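Local coordinates for protein Cys-Gly metallodipeptidase DUG1 (Saccharomyces cerevisiae, PDB 4G1P) that hydrolyses the dipeptide Cys-Gly as a dinuclear zinc peptidase of the M20 family and serves as catalytic component of the glutathione-degrading complex, at residues D179-K183 against T428-L433; Y213-N219 against D386-S392; H312-Y316 against T417-G421. All blocks are in the same frame, centred on the assembly; numbering follows the deposited sequence.

Interaction 1 (D179-K183 against T428-L433); sequences DELIK and TFQDAL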
loop_
_atom_site.group_PDB
_atom_site.type_symbol
_atom_site.label_atom_id
_atom_site.label_comp_id
_atom_site.label_asym_id
_atom_site.label_seq_id
_atom_site.Cartn_x
_atom_site.Cartn_y
_atom_site.Cartn_z
ATOM N N ASP A 179 7.326 14.091 -26.028
ATOM C CA ASP A 179 8.656 14.566 -26.392
ATOM C C ASP A 179 8.941 14.377 -27.881
ATOM O O ASP A 179 9.201 15.339 -28.607
ATOM C CB ASP A 179 9.685 13.782 -25.580
ATOM C CG ASP A 179 11.045 14.428 -25.582
ATOM O OD1 ASP A 179 11.106 15.663 -25.764
ATOM O OD2 ASP A 179 12.056 13.708 -25.394
ATOM N N GLU A 180 8.879 13.126 -28.329
ATOM C CA GLU A 180 9.123 12.800 -29.725
ATOM C C GLU A 180 8.153 13.506 -30.653
ATOM O O GLU A 180 8.540 13.968 -31.736
ATOM C CB GLU A 180 9.029 11.299 -29.946
ATOM C CG GLU A 180 9.980 10.501 -29.093
ATOM C CD GLU A 180 9.590 9.033 -29.022
ATOM O OE1 GLU A 180 9.341 8.429 -30.090
ATOM O OE2 GLU A 180 9.525 8.490 -27.895
ATOM N N LEU A 181 6.895 13.595 -30.230
ATOM C CA LEU A 181 5.870 14.209 -31.066
ATOM C C LEU A 181 6.191 15.659 -31.396
ATOM O O LEU A 181 6.073 16.088 -32.541
ATOM C CB LEU A 181 4.499 14.121 -30.408
ATOM C CG LEU A 181 3.415 14.735 -31.293
ATOM C CD1 LEU A 181 3.439 14.077 -32.665
ATOM C CD2 LEU A 181 2.037 14.613 -30.655
ATOM N N ILE A 182 6.598 16.411 -30.383
ATOM C CA ILE A 182 6.889 17.819 -30.561
ATOM C C ILE A 182 8.065 18.001 -31.510
ATOM O O ILE A 182 7.988 18.777 -32.463
ATOM C CB ILE A 182 7.161 18.472 -29.211
ATOM C CG1 ILE A 182 5.852 18.568 -28.438
ATOM C CG2 ILE A 182 7.769 19.839 -29.384
ATOM C CD1 ILE A 182 6.016 18.292 -26.976
ATOM N N LYS A 183 9.139 17.256 -31.264
ATOM C CA LYS A 183 10.318 17.307 -32.120
ATOM C C LYS A 183 9.987 16.887 -33.539
ATOM O O LYS A 183 10.463 17.505 -34.492
ATOM C CB LYS A 183 11.422 16.408 -31.581
ATOM C CG LYS A 183 12.070 16.909 -30.329
ATOM C CD LYS A 183 12.923 15.819 -29.709
ATOM C CE LYS A 183 13.576 16.282 -28.423
ATOM N NZ LYS A 183 14.070 15.124 -27.619
ATOM N N THR A 428 11.175 21.079 -23.877
ATOM C CA THR A 428 11.058 20.549 -25.227
ATOM C C THR A 428 10.341 21.537 -26.142
ATOM O O THR A 428 10.706 21.680 -27.301
ATOM C CB THR A 428 10.364 19.174 -25.261
ATOM O OG1 THR A 428 11.173 18.216 -24.577
ATOM C CG2 THR A 428 10.183 18.699 -26.686
ATOM N N PHE A 429 9.340 22.247 -25.634
ATOM C CA PHE A 429 8.696 23.260 -26.471
ATOM C C PHE A 429 9.679 24.366 -26.835
ATOM O O PHE A 429 9.818 24.747 -28.013
ATOM C CB PHE A 429 7.451 23.840 -25.805
ATOM C CG PHE A 429 6.219 22.994 -25.993
ATOM C CD1 PHE A 429 5.736 22.726 -27.262
ATOM C CD2 PHE A 429 5.529 22.479 -24.901
ATOM C CE1 PHE A 429 4.598 21.946 -27.432
ATOM C CE2 PHE A 429 4.390 21.712 -25.076
ATOM C CZ PHE A 429 3.931 21.443 -26.337
ATOM N N GLN A 430 10.383 24.857 -25.824
ATOM C CA GLN A 430 11.298 25.963 -26.027
ATOM C C GLN A 430 12.366 25.631 -27.048
ATOM O O GLN A 430 12.529 26.348 -28.013
ATOM C CB GLN A 430 11.954 26.355 -24.722
ATOM C CG GLN A 430 13.020 27.388 -24.889
ATOM C CD GLN A 430 13.680 27.707 -23.575
ATOM O OE1 GLN A 430 13.200 28.555 -22.825
ATOM N NE2 GLN A 430 14.780 27.014 -23.273
ATOM N N ASP A 431 13.065 24.525 -26.843
ATOM C CA ASP A 431 14.171 24.136 -27.707
ATOM C C ASP A 431 13.750 23.648 -29.091
ATOM O O ASP A 431 14.321 24.072 -30.092
ATOM C CB ASP A 431 15.031 23.077 -27.024
ATOM C CG ASP A 431 15.806 23.628 -25.837
ATOM O OD1 ASP A 431 15.660 24.836 -25.518
ATOM O OD2 ASP A 431 16.557 22.844 -25.214
ATOM N N ALA A 432 12.761 22.760 -29.154
ATOM C CA ALA A 432 12.353 22.184 -30.426
ATOM C C ALA A 432 11.731 23.210 -31.367
ATOM O O ALA A 432 11.922 23.142 -32.583
ATOM C CB ALA A 432 11.392 21.025 -30.208
ATOM N N LEU A 433 10.976 24.152 -30.811
ATOM C CA LEU A 433 10.261 25.112 -31.634
ATOM C C LEU A 433 11.039 26.414 -31.732
ATOM O O LEU A 433 10.755 27.260 -32.586
ATOM C CB LEU A 433 8.856 25.375 -31.073
ATOM C CG LEU A 433 7.871 24.204 -30.971
ATOM C CD1 LEU A 433 6.454 24.714 -30.699
ATOM C CD2 LEU A 433 7.914 23.274 -32.205
#
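Two helical segments run side by side here in nearly the same direction: the axes of 179-183 and 428-433 approach to 9.8 Å, and their N-to-C directions differ by 29° with a signed crossing angle of -29°. The backbones draw closer toward the C-terminal end of the first segment, the CA atoms of Asp-179 and Thr-428 standing 6.6 Å apart and those of Lys-183 and Ala-432 only 5.5 Å, a spacing that the small methyl of Ala-432 permits. Ile-182 is the centre of the packing. Ile-182 CG2 lies 3.8 Å from Thr-428 CG2 and 3.9 Å from Ala-432 CB, while Ile-182 CD1 sits over the face of the Phe-429 ring, 4.1 Å from the centroid, in a CH-pi contact. The arrangement illustrates helix pairing in an alpha/beta fold: helix 426-433 packs on the six-stranded sheet of the catalytic domain, Phe-429 and Leu-433 both reaching Leu-98 on strand 96-102, and helix 178-185 lies alongside it. The Phe-429 side chain is about 13 Å from a bound zinc and about 9 Å from the side chain of Glu-171, the probable proton acceptor. At the solvent-facing margin the chemistry turns polar. Thr-428 OG1 donates a 2.8 Å hydrogen bond to Asp-179 OD1, and the other carboxylate oxygen, OD2 of Asp-179, forms a weak 3.3 Å salt bridge with Lys-183 NZ one helical turn on. The aliphatic part of that lysine rests against the neighbouring helix, with Lys-183 CG 4.2 Å from Ala-432 CB.

Interaction 2 (Y213-N219 against D386-S392); sequences YGLRGCN and DGAYWVS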
loop_
_atom_site.group_PDB
_atom_site.type_symbol
_atom_site.label_atom_id
_atom_site.label_comp_id
_atom_site.label_asym_id
_atom_site.label_seq_id
_atom_site.Cartn_x
_atom_site.Cartn_y
_atom_site.Cartn_z
ATOM N N TYR A 213 8.380 31.854 -14.322
ATOM C CA TYR A 213 9.482 31.804 -15.275
ATOM C C TYR A 213 10.436 30.615 -15.077
ATOM O O TYR A 213 11.437 30.497 -15.794
ATOM C CB TYR A 213 10.253 33.135 -15.280
ATOM C CG TYR A 213 10.982 33.462 -13.988
ATOM C CD1 TYR A 213 10.353 34.166 -12.969
ATOM C CD2 TYR A 213 12.299 33.080 -13.798
ATOM C CE1 TYR A 213 11.010 34.465 -11.805
ATOM C CE2 TYR A 213 12.960 33.369 -12.637
ATOM C CZ TYR A 213 12.319 34.063 -11.644
ATOM O OH TYR A 213 12.995 34.358 -10.481
ATOM N N GLY A 214 10.124 29.734 -14.123
ATOM C CA GLY A 214 10.982 28.587 -13.833
ATOM C C GLY A 214 10.327 27.354 -13.224
ATOM O O GLY A 214 9.483 27.452 -12.334
ATOM N N LEU A 215 10.730 26.179 -13.692
ATOM C CA LEU A 215 10.224 24.923 -13.144
ATOM C C LEU A 215 11.352 24.009 -12.711
ATOM O O LEU A 215 12.382 23.922 -13.375
ATOM C CB LEU A 215 9.416 24.175 -14.196
ATOM C CG LEU A 215 8.099 24.780 -14.651
ATOM C CD1 LEU A 215 7.812 24.296 -16.039
ATOM C CD2 LEU A 215 7.006 24.358 -13.703
ATOM N N ARG A 216 11.150 23.297 -11.608
ATOM C CA ARG A 216 12.068 22.230 -11.257
ATOM C C ARG A 216 11.745 21.027 -12.112
ATOM O O ARG A 216 10.597 20.823 -12.486
ATOM C CB ARG A 216 11.866 21.808 -9.825
ATOM C CG ARG A 216 12.397 22.708 -8.777
ATOM C CD ARG A 216 11.583 22.395 -7.572
ATOM N NE ARG A 216 12.338 22.246 -6.351
ATOM C CZ ARG A 216 11.788 21.901 -5.195
ATOM N NH1 ARG A 216 10.490 21.656 -5.133
ATOM N NH2 ARG A 216 12.533 21.808 -4.104
ATOM N N GLY A 217 12.751 20.215 -12.398
ATOM C CA GLY A 217 12.510 18.947 -13.045
ATOM C C GLY A 217 12.158 17.887 -12.009
ATOM O O GLY A 217 12.024 18.165 -10.813
ATOM N N CYS A 218 12.003 16.659 -12.472
ATOM C CA CYS A 218 11.631 15.576 -11.584
ATOM C C CYS A 218 12.172 14.228 -12.072
ATOM O O CYS A 218 11.941 13.818 -13.211
ATOM C CB CYS A 218 10.104 15.525 -11.393
ATOM S SG CYS A 218 9.566 14.342 -10.117
ATOM N N ASN A 219 12.918 13.558 -11.205
ATOM C CA ASN A 219 13.386 12.210 -11.495
ATOM C C ASN A 219 12.735 11.242 -10.523
ATOM O O ASN A 219 12.895 11.367 -9.305
ATOM C CB ASN A 219 14.915 12.132 -11.421
ATOM C CG ASN A 219 15.592 12.686 -12.668
ATOM O OD1 ASN A 219 15.031 13.529 -13.366
ATOM N ND2 ASN A 219 16.791 12.201 -12.960
ATOM N N ASP A 386 11.695 10.729 -16.028
ATOM C CA ASP A 386 12.417 11.973 -15.794
ATOM C C ASP A 386 11.804 13.109 -16.600
ATOM O O ASP A 386 11.235 12.888 -17.668
ATOM C CB ASP A 386 13.925 11.817 -16.061
ATOM C CG ASP A 386 14.258 11.533 -17.529
ATOM O OD1 ASP A 386 13.351 11.346 -18.375
ATOM O OD2 ASP A 386 15.468 11.492 -17.836
ATOM N N GLY A 387 11.901 14.317 -16.063
ATOM C CA GLY A 387 11.376 15.505 -16.710
ATOM C C GLY A 387 12.321 16.645 -16.390
ATOM O O GLY A 387 12.773 16.763 -15.250
ATOM N N ALA A 388 12.627 17.477 -17.384
ATOM C CA ALA A 388 13.683 18.474 -17.244
ATOM C C ALA A 388 13.251 19.671 -16.434
ATOM O O ALA A 388 12.074 20.008 -16.399
ATOM C CB ALA A 388 14.161 18.922 -18.589
ATOM N N TYR A 389 14.208 20.309 -15.773
ATOM C CA TYR A 389 13.957 21.610 -15.177
ATOM C C TYR A 389 13.975 22.675 -16.269
ATOM O O TYR A 389 14.412 22.418 -17.394
ATOM C CB TYR A 389 14.987 21.923 -14.095
ATOM C CG TYR A 389 16.424 21.937 -14.562
ATOM C CD1 TYR A 389 16.949 23.039 -15.236
ATOM C CD2 TYR A 389 17.268 20.870 -14.302
ATOM C CE1 TYR A 389 18.252 23.067 -15.652
ATOM C CE2 TYR A 389 18.585 20.889 -14.715
ATOM C CZ TYR A 389 19.066 21.992 -15.388
ATOM O OH TYR A 389 20.370 22.022 -15.805
ATOM N N TRP A 390 13.511 23.874 -15.950
ATOM C CA TRP A 390 13.425 24.913 -16.958
ATOM C C TRP A 390 13.540 26.263 -16.293
ATOM O O TRP A 390 12.916 26.506 -15.264
ATOM C CB TRP A 390 12.109 24.796 -17.722
ATOM C CG TRP A 390 11.794 25.939 -18.649
ATOM C CD1 TRP A 390 12.294 26.141 -19.910
ATOM C CD2 TRP A 390 10.877 27.018 -18.408
ATOM N NE1 TRP A 390 11.754 27.286 -20.461
ATOM C CE2 TRP A 390 10.885 27.843 -19.561
ATOM C CE3 TRP A 390 10.057 27.372 -17.330
ATOM C CZ2 TRP A 390 10.100 28.997 -19.665
ATOM C CZ3 TRP A 390 9.287 28.516 -17.429
ATOM C CH2 TRP A 390 9.312 29.319 -18.594
ATOM N N VAL A 391 14.373 27.129 -16.854
ATOM C CA VAL A 391 14.506 28.469 -16.330
ATOM C C VAL A 391 14.532 29.419 -17.512
ATOM O O VAL A 391 15.206 29.172 -18.511
ATOM C CB VAL A 391 15.798 28.681 -15.504
ATOM C CG1 VAL A 391 15.683 29.938 -14.676
ATOM C CG2 VAL A 391 16.075 27.519 -14.596
ATOM N N SER A 392 13.790 30.510 -17.395
ATOM C CA SER A 392 13.769 31.497 -18.448
ATOM C C SER A 392 13.823 32.888 -17.871
ATOM O O SER A 392 13.580 33.092 -16.682
ATOM C CB SER A 392 12.515 31.345 -19.292
ATOM O OG SER A 392 12.114 32.612 -19.777
#
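Five main-chain hydrogen bonds join these antiparallel segments in two groups. Leu-215 and Trp-390 form a hydrogen-bonded pair, N to O at 2.7 Å from Leu-215 to Trp-390 and 2.8 Å in return; Ser-392 N adds a 2.8 Å bond to Tyr-213 O. Beyond the interruption, Cys-218 and Gly-387 exchange two bonds, each 2.9 Å from N of one to O of the other. Between the groups the strands press together, the CA atoms of Gly-217 and Tyr-389 being 3.7 Å apart, and a CB on Gly-217 would clash with Gly-387 O. Side-chain packing is lighter: Leu-215 CD1 meets Trp-390 CE3 at 4.0 Å, on the same sheet face as Cys-218, and Tyr-213 O lies over the indole of Trp-390. Arg-216 points away, its guanidinium bonded to Tyr-316 O and to Gly-238 O of the second subunit. The pairing is that of two long, interrupted strands in a mixed sheet, here carrying Cys-218 into the pocket that holds the bound cysteine.

Interaction 3 (H312-Y316 against T417-G421); sequences HRWRY and TREGG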
loop_
_atom_site.group_PDB
_atom_site.type_symbol
_atom_site.label_atom_id
_atom_site.label_comp_id
_atom_site.label_asym_id
_atom_site.label_seq_id
_atom_site.Cartn_x
_atom_site.Cartn_y
_atom_site.Cartn_z
ATOM N N HIS A 312 14.192 27.101 -1.293
ATOM C CA HIS A 312 14.105 25.662 -1.161
ATOM C C HIS A 312 12.914 25.049 -1.908
ATOM O O HIS A 312 12.936 23.857 -2.213
ATOM C CB HIS A 312 14.182 25.232 0.307
ATOM C CG HIS A 312 15.582 25.221 0.836
ATOM N ND1 HIS A 312 16.074 26.205 1.668
ATOM C CD2 HIS A 312 16.612 24.376 0.601
ATOM C CE1 HIS A 312 17.342 25.952 1.939
ATOM N NE2 HIS A 312 17.692 24.849 1.304
ATOM N N ARG A 313 11.895 25.855 -2.223
ATOM C CA ARG A 313 10.871 25.421 -3.180
ATOM C C ARG A 313 11.337 25.553 -4.620
ATOM O O ARG A 313 10.921 24.778 -5.466
ATOM C CB ARG A 313 9.599 26.249 -3.078
ATOM C CG ARG A 313 8.947 26.266 -1.741
ATOM C CD ARG A 313 7.888 27.349 -1.724
ATOM N NE ARG A 313 6.731 26.963 -2.517
ATOM C CZ ARG A 313 5.492 26.980 -2.055
ATOM N NH1 ARG A 313 5.267 27.383 -0.817
ATOM N NH2 ARG A 313 4.481 26.609 -2.830
ATOM N N TRP A 314 12.169 26.552 -4.909
ATOM C CA TRP A 314 12.411 26.932 -6.307
ATOM C C TRP A 314 13.738 26.511 -6.930
ATOM O O TRP A 314 13.778 26.158 -8.107
ATOM C CB TRP A 314 12.243 28.439 -6.501
ATOM C CG TRP A 314 10.856 28.940 -6.275
ATOM C CD1 TRP A 314 9.725 28.193 -6.147
ATOM C CD2 TRP A 314 10.454 30.312 -6.131
ATOM N NE1 TRP A 314 8.647 29.010 -5.927
ATOM C CE2 TRP A 314 9.064 30.316 -5.917
ATOM C CE3 TRP A 314 11.139 31.538 -6.162
ATOM C CZ2 TRP A 314 8.338 31.499 -5.744
ATOM C CZ3 TRP A 314 10.421 32.708 -5.982
ATOM C CH2 TRP A 314 9.035 32.680 -5.776
ATOM N N ARG A 315 14.830 26.577 -6.172
ATOM C CA ARG A 315 16.142 26.480 -6.811
ATOM C C ARG A 315 17.142 25.575 -6.113
ATOM O O ARG A 315 18.250 25.409 -6.599
ATOM C CB ARG A 315 16.745 27.876 -7.046
ATOM C CG ARG A 315 16.973 28.684 -5.782
ATOM C CD ARG A 315 18.436 28.662 -5.385
ATOM N NE ARG A 315 19.287 29.048 -6.500
ATOM C CZ ARG A 315 20.451 28.472 -6.784
ATOM N NH1 ARG A 315 20.905 27.490 -6.018
ATOM N NH2 ARG A 315 21.166 28.878 -7.830
ATOM N N TYR A 316 16.751 24.995 -4.985
ATOM C CA TYR A 316 17.519 23.896 -4.386
ATOM C C TYR A 316 16.755 22.599 -4.601
ATOM O O TYR A 316 15.533 22.594 -4.531
ATOM C CB TYR A 316 17.759 24.140 -2.891
ATOM C CG TYR A 316 18.737 25.268 -2.627
ATOM C CD1 TYR A 316 19.908 25.380 -3.368
ATOM C CD2 TYR A 316 18.483 26.230 -1.658
ATOM C CE1 TYR A 316 20.809 26.407 -3.138
ATOM C CE2 TYR A 316 19.378 27.260 -1.428
ATOM C CZ TYR A 316 20.542 27.340 -2.172
ATOM O OH TYR A 316 21.444 28.359 -1.956
ATOM N N THR A 417 7.659 34.526 -10.347
ATOM C CA THR A 417 7.964 33.414 -9.462
ATOM C C THR A 417 8.476 32.220 -10.224
ATOM O O THR A 417 8.282 32.092 -11.432
ATOM C CB THR A 417 6.715 32.939 -8.716
ATOM O OG1 THR A 417 5.753 32.481 -9.673
ATOM C CG2 THR A 417 6.109 34.054 -7.895
ATOM N N ARG A 418 9.124 31.327 -9.495
ATOM C CA ARG A 418 9.466 30.036 -10.048
ATOM C C ARG A 418 8.498 29.015 -9.482
ATOM O O ARG A 418 7.607 29.372 -8.722
ATOM C CB ARG A 418 10.925 29.714 -9.750
ATOM C CG ARG A 418 11.851 30.666 -10.487
ATOM C CD ARG A 418 13.267 30.584 -9.996
ATOM N NE ARG A 418 13.930 29.373 -10.458
ATOM C CZ ARG A 418 15.243 29.205 -10.432
ATOM N NH1 ARG A 418 16.021 30.180 -9.989
ATOM N NH2 ARG A 418 15.776 28.077 -10.862
ATOM N N GLU A 419 8.651 27.762 -9.887
ATOM C CA GLU A 419 7.752 26.701 -9.450
ATOM C C GLU A 419 8.517 25.545 -8.830
ATOM O O GLU A 419 9.546 25.105 -9.364
ATOM C CB GLU A 419 6.954 26.157 -10.633
ATOM C CG GLU A 419 5.481 26.462 -10.591
ATOM C CD GLU A 419 4.777 25.858 -9.397
ATOM O OE1 GLU A 419 5.042 24.678 -9.079
ATOM O OE2 GLU A 419 3.952 26.574 -8.782
ATOM N N GLY A 420 7.995 25.049 -7.712
ATOM C CA GLY A 420 8.490 23.819 -7.121
ATOM C C GLY A 420 8.060 22.619 -7.944
ATOM O O GLY A 420 8.761 21.610 -8.019
ATOM N N GLY A 421 6.898 22.736 -8.577
ATOM C CA GLY A 421 6.367 21.667 -9.398
ATOM C C GLY A 421 7.077 21.568 -10.731
ATOM O O GLY A 421 8.048 22.290 -10.972
HETATM O O HOH W 1 12.210 26.382 -10.296
#
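Aromatic packing dominates this contact, in which the last turn of a helix meets the end of a strand. The indole of Trp-314 lies against the strand backbone, with Arg-418 CB over its five-membered ring in a CH-pi contact 3.9 Å from the centroid; Trp-314 CZ2 also approaches Thr-417 CB to 3.7 Å. The guanidinium of Arg-418 in turn has Arg-315 CB over one face, 3.8 Å from Arg-418 NH1. Among polar contacts, no direct hydrogen bond crosses the interface, and Trp-314 NE1, although 3.0 Å from Arg-418 O, is badly angled for one. A water bridges instead, its oxygen donating to Trp-314 O at 2.7 Å and Glu-419 O at 3.1 Å. Backbone closeness is greatest at Gly-420, whose CA makes a CA-H...O contact of 3.1 Å with Arg-313 O. Within the second segment, Glu-419 OE1 accepts a 2.7 Å hydrogen bond from Gly-421 N across the turn after the strand. Helix 306-314 thus ends against strand 415-419, which also runs parallel to its sheet neighbour, strand 210-226, while Arg-313 packs on Ile-236 of the second subunit.

In the fold
Interactions 2 and 3 belong to one mixed sheet, in which strand 210-226 takes 378-391 and 415-419 as neighbours; their centres are about 9 Å apart, and Gly-214 O probably accepts a hydrogen bond from Glu-419 N at 2.6 Å. Interaction 1, centred about 14 Å from interaction 2 and 23 Å from interaction 3, joins helix 178-185 to helix 426-433, the latter packed on the six-stranded sheet. A probable hydrogen bond from Trp-390 NE1 to Gln-430 OE1, 3.0 Å, ties it to interaction 2. Along the chain, interactions 2 and 3 interleave within the span of interaction 1; they bring Cys-218 against the bound cysteine and the Glu-419 side chain within about 7 Å, whereas interaction 1 lies farther out.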